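Local coordinates for enoyl-CoA hydratase/isomerase family protein (Pseudomonas syringae pv. tomato, PDB 3OT6), which probably acts on acyl-CoA thioesters as a crotonase-fold enzyme of the enoyl-CoA hydratase/isomerase family, whose exact reaction is uncertain, at residues His140-Glu145 with Asp221-Gln226. Residues are numbered along the deposited sequence; the frame is centred on the assembly and turned at random.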
# COMPACT_ATOMS: atom_id res chain seq x y z
N HIS A 140 -4.75 -10.72 10.14
CA HIS A 140 -4.66 -11.80 9.19
C HIS A 140 -3.21 -12.13 8.83
O HIS A 140 -2.32 -11.29 8.97
CB HIS A 140 -5.50 -11.45 7.94
CG HIS A 140 -5.12 -10.16 7.25
ND1 HIS A 140 -4.88 -8.99 7.92
CD2 HIS A 140 -5.01 -9.86 5.93
CE1 HIS A 140 -4.64 -8.02 7.06
NE2 HIS A 140 -4.70 -8.53 5.84
N HIS A 141 -2.97 -13.35 8.39
CA HIS A 141 -1.64 -13.75 7.97
C HIS A 141 -1.00 -12.81 6.93
O HIS A 141 0.14 -12.38 7.10
CB HIS A 141 -1.61 -15.20 7.51
CG HIS A 141 -1.70 -16.18 8.62
ND1 HIS A 141 -0.70 -16.33 9.57
CD2 HIS A 141 -2.68 -17.05 8.97
CE1 HIS A 141 -1.05 -17.29 10.42
NE2 HIS A 141 -2.24 -17.74 10.08
N ALA A 142 -1.72 -12.45 5.88
CA ALA A 142 -1.18 -11.57 4.88
C ALA A 142 -0.61 -10.29 5.49
O ALA A 142 0.51 -9.88 5.16
CB ALA A 142 -2.23 -11.24 3.82
N GLY A 143 -1.35 -9.64 6.40
CA GLY A 143 -0.91 -8.39 6.96
C GLY A 143 0.29 -8.62 7.87
O GLY A 143 1.27 -7.84 7.90
N ILE A 144 0.24 -9.68 8.65
CA ILE A 144 1.35 -9.96 9.55
C ILE A 144 2.60 -10.06 8.70
O ILE A 144 3.62 -9.44 9.01
CB ILE A 144 1.14 -11.29 10.28
CG1 ILE A 144 0.03 -11.13 11.36
CG2 ILE A 144 2.48 -11.80 10.77
CD1 ILE A 144 -0.51 -12.45 11.91
N GLU A 145 2.47 -10.80 7.59
CA GLU A 145 3.60 -11.13 6.73
C GLU A 145 4.11 -9.92 5.90
O GLU A 145 5.34 -9.76 5.73
CB GLU A 145 3.29 -12.37 5.87
CG GLU A 145 3.18 -13.73 6.68
CD GLU A 145 4.30 -13.93 7.73
OE1 GLU A 145 5.45 -13.51 7.47
OE2 GLU A 145 4.03 -14.50 8.84
N ASP A 221 0.90 -15.90 -1.00
CA ASP A 221 -0.07 -16.80 -1.64
C ASP A 221 -0.65 -17.84 -0.60
O ASP A 221 -1.86 -18.05 -0.57
CB ASP A 221 0.52 -17.51 -2.89
CG ASP A 221 0.85 -16.54 -4.02
OD1 ASP A 221 0.37 -15.38 -4.04
OD2 ASP A 221 1.67 -16.89 -4.90
N ALA A 222 0.20 -18.46 0.21
CA ALA A 222 -0.21 -19.37 1.25
C ALA A 222 -1.13 -18.64 2.23
O ALA A 222 -2.19 -19.14 2.55
CB ALA A 222 1.00 -19.99 1.99
N ALA A 223 -0.72 -17.44 2.65
CA ALA A 223 -1.45 -16.60 3.61
C ALA A 223 -2.82 -16.26 3.10
O ALA A 223 -3.79 -16.32 3.84
CB ALA A 223 -0.68 -15.31 3.91
N ILE A 224 -2.90 -15.85 1.83
CA ILE A 224 -4.19 -15.40 1.25
C ILE A 224 -5.20 -16.56 1.41
O ILE A 224 -6.35 -16.34 1.79
CB ILE A 224 -4.04 -14.91 -0.22
CG1 ILE A 224 -3.38 -13.53 -0.27
CG2 ILE A 224 -5.36 -14.97 -1.01
CD1 ILE A 224 -2.93 -13.15 -1.73
N GLU A 225 -4.72 -17.79 1.20
CA GLU A 225 -5.55 -18.99 1.29
C GLU A 225 -5.89 -19.36 2.72
O GLU A 225 -7.03 -19.60 3.01
CB GLU A 225 -4.89 -20.17 0.58
CG GLU A 225 -5.88 -20.78 -0.42
CD GLU A 225 -6.30 -19.75 -1.53
OE1 GLU A 225 -7.51 -19.33 -1.55
OE2 GLU A 225 -5.40 -19.35 -2.33
N GLN A 226 -4.90 -19.37 3.61
CA GLN A 226 -5.15 -19.50 5.02
C GLN A 226 -6.14 -18.47 5.58
O GLN A 226 -6.87 -18.80 6.47
CB GLN A 226 -3.84 -19.44 5.80
CG GLN A 226 -3.22 -20.79 5.95
CD GLN A 226 -4.09 -21.70 6.90
OE1 GLN A 226 -4.25 -21.43 8.13
NE2 GLN A 226 -4.66 -22.76 6.31
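Ala223 presses its methyl into the first turn of helix 141-150, where its CB lies 3.7 Å from His141 CB and 3.6 Å from Ala142 N. The methyl therefore meets backbone as well as side chain. Ala142 CB faces Ala223 CB at 4.4 Å, an apolar pair across the contact. With such small residues at the meeting point, the CA atoms of Ala142 and Ala223 approach to 5.2 Å, and the axes of the two short helical segments pass 8.6 Å apart, running roughly antiparallel at 147°.

Toward solvent, the imidazole of His141 runs alongside Gln226, both side chains pointing the same way. His141 CD2 touches Gln226 CB at 4.1 Å, while ring and amide planes are 53° apart, which excludes a flat stack. Chi1 of -73° sets His141 CG anti to its carbonyl carbon, carrying the ring out past Ala223 to the aliphatic root of Gln226.

Asp227, the residue following Gln226, helps fix this turn: its OD1 and OD2 accept hydrogen bonds from the backbone N of His141 and Ala142 respectively. This carboxylate occupies the start of the helix, where it would probably interact favourably with the helix dipole.

On the buried side, Ala142 and Ile224 both touch Ser84, so helix 73-91 underlies the junction of helix 141-150 with the long C-terminal helix 202-230.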